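Local coordinates for water-soluble chlorophyll protein (Brassicaceae, PDB 5HPZ) that binds chlorophyll as a water-soluble tetramer of Kunitz-type (beta-trefoil) subunits and probably tunes the pigment's spectrum by deforming its ring, at residues H133-I147 with L157-F171. Numbering follows the deposited sequence.
Sequences HTYKLTTSSGTVGTI and LIATNDDAKTLFVKF
A beta hairpin of the beta-trefoil, strands 142-148 and 155-160, meets here the returning chain 163-171, which runs back against strand 142-148 and then touches strand 135-139 at one bridge, the axes of 135-139 and 169-171 lying at 100°. In the hairpin, Thr143 and Thr160 exchange backbone bonds, as do Gly145 and Ile158. Val144 and Leu157 lie on one face, CG1 of Val144 reaching CD2 of Leu157 at 3.7 Å; Trp97 of strand 97-99 also touches Leu157. Toward the hairpin's loop the side chains of Ile147 and Ile158 cross at about a right angle, and Ile158 CD1 presses tightly on Ile147 CG2 (3.5 Å). With chi1 of 61°, Ile158 CG1 stands between its own N and carbonyl carbon, 3.7 Å from Gly145 O.

At Gly145 the incoming chain lies against the backbone: Lys165 O comes within 2.9 Å of Gly145 CA, an approach that the lack of a side chain permits. The same oxygen accepts from Thr146 N, while Leu167 N, in the carbonyl plane, bonds to a lone pair of Val144 O at 3.1 Å. A water between the two strands and the returning chain accepts from Leu137 N and lies within hydrogen-bonding distance of Val144 O and Leu167 O; a second joins Thr146 OG1 to Lys165 O.

Farther along, Tyr135 and Val169 form the single antiparallel bridge, Tyr135 N to Val169 O being 2.8 Å. The Tyr135 and Phe171 rings meet obliquely, planes at 33°, with Tyr135 CD1 3.6 Å from Phe171 CE2. Six hairpins build the barrel and cap of the beta-trefoil, the fold of Kunitz-type inhibitors.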
# COMPACT_ATOMS: atom_id res chain seq x y z
N HIS A 133 -36.67 12.90 1.22
CA HIS A 133 -35.64 12.36 2.13
C HIS A 133 -34.23 12.64 1.60
O HIS A 133 -33.33 11.81 1.83
CB HIS A 133 -35.79 10.85 2.34
CG HIS A 133 -37.20 10.39 2.58
ND1 HIS A 133 -37.89 10.67 3.75
CD2 HIS A 133 -38.03 9.64 1.82
CE1 HIS A 133 -39.09 10.13 3.68
NE2 HIS A 133 -39.20 9.49 2.52
N THR A 134 -34.09 13.77 0.89
CA THR A 134 -32.81 14.24 0.34
C THR A 134 -32.26 15.48 1.05
O THR A 134 -32.97 16.45 1.25
CB THR A 134 -32.96 14.59 -1.13
OG1 THR A 134 -33.53 13.46 -1.78
CG2 THR A 134 -31.63 14.92 -1.76
N TYR A 135 -30.98 15.46 1.41
CA TYR A 135 -30.41 16.56 2.16
C TYR A 135 -29.07 16.97 1.61
O TYR A 135 -28.50 16.31 0.70
CB TYR A 135 -30.29 16.19 3.63
CG TYR A 135 -31.62 15.87 4.28
CD1 TYR A 135 -32.13 14.57 4.27
CD2 TYR A 135 -32.39 16.85 4.85
CE1 TYR A 135 -33.35 14.27 4.86
CE2 TYR A 135 -33.63 16.57 5.44
CZ TYR A 135 -34.09 15.28 5.43
OH TYR A 135 -35.29 14.98 6.02
N LYS A 136 -28.57 18.08 2.13
CA LYS A 136 -27.20 18.47 1.90
C LYS A 136 -26.63 18.80 3.25
O LYS A 136 -27.39 18.94 4.21
CB LYS A 136 -27.08 19.66 0.97
CG LYS A 136 -27.72 20.90 1.52
CD LYS A 136 -27.61 22.10 0.59
CE LYS A 136 -28.49 23.20 1.13
NZ LYS A 136 -28.33 24.45 0.37
N LEU A 137 -25.30 18.83 3.30
CA LEU A 137 -24.53 19.19 4.50
C LEU A 137 -23.77 20.44 4.26
O LEU A 137 -23.20 20.61 3.18
CB LEU A 137 -23.56 18.10 4.81
CG LEU A 137 -24.12 16.68 4.90
CD1 LEU A 137 -22.93 15.74 4.93
CD2 LEU A 137 -24.96 16.58 6.15
N THR A 138 -23.78 21.34 5.23
CA THR A 138 -23.01 22.56 5.14
C THR A 138 -22.05 22.69 6.32
O THR A 138 -22.15 21.97 7.32
CB THR A 138 -23.87 23.87 5.10
OG1 THR A 138 -24.50 24.05 6.36
CG2 THR A 138 -24.94 23.88 4.02
N THR A 139 -21.11 23.60 6.14
CA THR A 139 -20.08 23.99 7.11
C THR A 139 -19.84 25.47 6.95
O THR A 139 -20.21 26.07 5.91
CB THR A 139 -18.68 23.38 6.82
OG1 THR A 139 -18.13 23.95 5.60
CG2 THR A 139 -18.78 21.88 6.65
N SER A 140 -19.13 26.06 7.89
CA SER A 140 -18.82 27.47 7.75
C SER A 140 -17.81 27.70 6.63
O SER A 140 -17.59 28.84 6.21
CB SER A 140 -18.30 28.00 9.06
OG SER A 140 -17.09 27.34 9.43
N SER A 141 -17.17 26.66 6.11
CA SER A 141 -16.32 26.89 4.91
C SER A 141 -17.05 26.64 3.58
O SER A 141 -16.43 26.68 2.54
CB SER A 141 -15.03 26.06 4.96
OG SER A 141 -14.58 25.90 6.30
N GLY A 142 -18.34 26.37 3.60
CA GLY A 142 -19.01 26.04 2.35
C GLY A 142 -19.82 24.78 2.50
O GLY A 142 -19.78 24.11 3.52
N THR A 143 -20.52 24.44 1.44
CA THR A 143 -21.34 23.29 1.38
C THR A 143 -20.46 22.11 1.09
O THR A 143 -19.44 22.23 0.39
CB THR A 143 -22.35 23.48 0.26
OG1 THR A 143 -23.10 24.62 0.59
CG2 THR A 143 -23.28 22.29 0.13
N VAL A 144 -20.84 20.95 1.61
CA VAL A 144 -20.07 19.79 1.30
C VAL A 144 -20.36 19.42 -0.19
O VAL A 144 -21.53 19.18 -0.58
CB VAL A 144 -20.40 18.64 2.27
CG1 VAL A 144 -19.78 17.35 1.79
CG2 VAL A 144 -19.93 19.01 3.67
N GLY A 145 -19.34 19.39 -1.01
CA GLY A 145 -19.48 18.81 -2.36
C GLY A 145 -18.46 17.73 -2.64
O GLY A 145 -17.78 17.27 -1.72
N THR A 146 -18.29 17.37 -3.91
CA THR A 146 -17.20 16.47 -4.29
C THR A 146 -16.44 16.95 -5.51
O THR A 146 -16.94 17.81 -6.28
CB THR A 146 -17.74 15.03 -4.55
OG1 THR A 146 -18.58 15.04 -5.69
CG2 THR A 146 -18.57 14.52 -3.36
N ILE A 147 -15.21 16.45 -5.61
CA ILE A 147 -14.46 16.39 -6.83
C ILE A 147 -14.02 14.95 -7.03
O ILE A 147 -14.02 14.18 -6.06
CB ILE A 147 -13.16 17.21 -6.76
CG1 ILE A 147 -12.36 16.84 -5.51
CG2 ILE A 147 -13.48 18.70 -6.90
CD1 ILE A 147 -11.06 17.57 -5.40
N LEU A 157 -14.89 14.13 -0.77
CA LEU A 157 -15.59 15.23 -0.16
C LEU A 157 -14.71 16.37 0.04
O LEU A 157 -13.62 16.22 0.59
CB LEU A 157 -16.22 14.88 1.19
CG LEU A 157 -17.62 14.30 1.13
CD1 LEU A 157 -17.65 12.96 0.36
CD2 LEU A 157 -18.16 14.13 2.52
N ILE A 158 -15.21 17.54 -0.37
CA ILE A 158 -14.62 18.84 -0.06
C ILE A 158 -15.68 19.84 0.40
O ILE A 158 -16.87 19.60 0.31
CB ILE A 158 -13.96 19.43 -1.29
CG1 ILE A 158 -15.03 19.63 -2.37
CG2 ILE A 158 -12.79 18.55 -1.72
CD1 ILE A 158 -14.46 19.82 -3.75
N ALA A 159 -15.25 20.97 0.95
CA ALA A 159 -16.13 22.10 1.18
C ALA A 159 -15.99 23.13 0.06
O ALA A 159 -14.89 23.53 -0.31
CB ALA A 159 -15.88 22.77 2.55
N THR A 160 -17.12 23.58 -0.46
CA THR A 160 -17.12 24.41 -1.65
C THR A 160 -18.33 25.32 -1.61
O THR A 160 -19.36 24.98 -1.02
CB THR A 160 -17.22 23.52 -2.90
OG1 THR A 160 -17.11 24.32 -4.07
CG2 THR A 160 -18.53 22.78 -2.98
N ASN A 161 -18.22 26.49 -2.22
CA ASN A 161 -19.39 27.30 -2.47
C ASN A 161 -19.81 27.28 -3.94
O ASN A 161 -20.63 28.09 -4.34
CB ASN A 161 -19.14 28.73 -1.99
CG ASN A 161 -18.99 28.80 -0.49
OD1 ASN A 161 -19.91 28.45 0.25
ND2 ASN A 161 -17.85 29.23 -0.04
N ASP A 162 -19.27 26.36 -4.73
CA ASP A 162 -19.78 26.09 -6.07
C ASP A 162 -21.02 25.20 -6.02
O ASP A 162 -20.93 23.98 -5.71
CB ASP A 162 -18.69 25.45 -6.88
CG ASP A 162 -19.09 25.17 -8.29
OD1 ASP A 162 -20.30 25.16 -8.63
OD2 ASP A 162 -18.14 24.92 -9.04
N ASP A 163 -22.17 25.81 -6.31
CA ASP A 163 -23.47 25.14 -6.21
C ASP A 163 -23.53 23.87 -7.10
O ASP A 163 -24.27 22.94 -6.79
CB ASP A 163 -24.63 26.10 -6.62
CG ASP A 163 -24.93 27.20 -5.59
OD1 ASP A 163 -24.44 27.16 -4.44
OD2 ASP A 163 -25.72 28.14 -5.90
N ALA A 164 -22.81 23.85 -8.22
CA ALA A 164 -22.87 22.68 -9.11
C ALA A 164 -22.14 21.44 -8.47
O ALA A 164 -22.26 20.31 -8.94
CB ALA A 164 -22.26 23.03 -10.44
N LYS A 165 -21.39 21.67 -7.39
CA LYS A 165 -20.66 20.59 -6.78
C LYS A 165 -21.31 19.98 -5.55
O LYS A 165 -20.78 19.02 -4.99
CB LYS A 165 -19.26 21.01 -6.44
CG LYS A 165 -18.40 21.22 -7.66
CD LYS A 165 -17.02 21.49 -7.17
CE LYS A 165 -16.17 21.92 -8.33
NZ LYS A 165 -15.16 22.87 -7.87
N THR A 166 -22.46 20.50 -5.15
CA THR A 166 -23.13 20.01 -3.93
C THR A 166 -23.37 18.50 -3.97
O THR A 166 -23.72 17.94 -5.00
CB THR A 166 -24.43 20.76 -3.75
OG1 THR A 166 -24.08 22.13 -3.53
CG2 THR A 166 -25.23 20.24 -2.53
N LEU A 167 -23.12 17.87 -2.83
CA LEU A 167 -23.38 16.44 -2.65
C LEU A 167 -24.73 16.27 -2.00
O LEU A 167 -24.91 16.68 -0.86
CB LEU A 167 -22.29 15.81 -1.78
CG LEU A 167 -22.54 14.30 -1.54
CD1 LEU A 167 -22.48 13.50 -2.84
CD2 LEU A 167 -21.46 13.85 -0.56
N PHE A 168 -25.66 15.63 -2.71
CA PHE A 168 -26.97 15.34 -2.19
C PHE A 168 -27.00 13.93 -1.60
O PHE A 168 -26.57 12.97 -2.27
CB PHE A 168 -28.04 15.58 -3.27
CG PHE A 168 -28.07 17.00 -3.75
CD1 PHE A 168 -28.56 18.01 -2.93
CD2 PHE A 168 -27.56 17.35 -5.00
CE1 PHE A 168 -28.57 19.32 -3.36
CE2 PHE A 168 -27.55 18.68 -5.42
CZ PHE A 168 -28.07 19.66 -4.60
N VAL A 169 -27.52 13.82 -0.38
CA VAL A 169 -27.49 12.55 0.36
C VAL A 169 -28.80 12.18 0.98
O VAL A 169 -29.65 12.99 1.21
CB VAL A 169 -26.44 12.60 1.54
CG1 VAL A 169 -25.08 12.95 0.98
CG2 VAL A 169 -26.83 13.66 2.61
N LYS A 170 -28.87 10.92 1.35
CA LYS A 170 -29.91 10.47 2.23
C LYS A 170 -29.25 9.64 3.35
O LYS A 170 -28.05 9.23 3.24
CB LYS A 170 -30.95 9.71 1.43
CG LYS A 170 -30.40 8.50 0.71
CD LYS A 170 -31.47 7.89 -0.20
CE LYS A 170 -31.41 6.36 -0.19
NZ LYS A 170 -30.05 5.77 -0.33
N PHE A 171 -29.98 9.46 4.45
CA PHE A 171 -29.48 8.83 5.66
C PHE A 171 -30.18 7.52 5.83
O PHE A 171 -31.42 7.44 5.86
CB PHE A 171 -29.76 9.73 6.84
CG PHE A 171 -29.16 11.11 6.70
CD1 PHE A 171 -27.79 11.30 6.71
CD2 PHE A 171 -29.97 12.22 6.53
CE1 PHE A 171 -27.24 12.57 6.56
CE2 PHE A 171 -29.44 13.50 6.40
CZ PHE A 171 -28.07 13.67 6.40
O HOH W 1 -23.76 18.23 0.93
O HOH W 2 -20.92 16.09 -5.49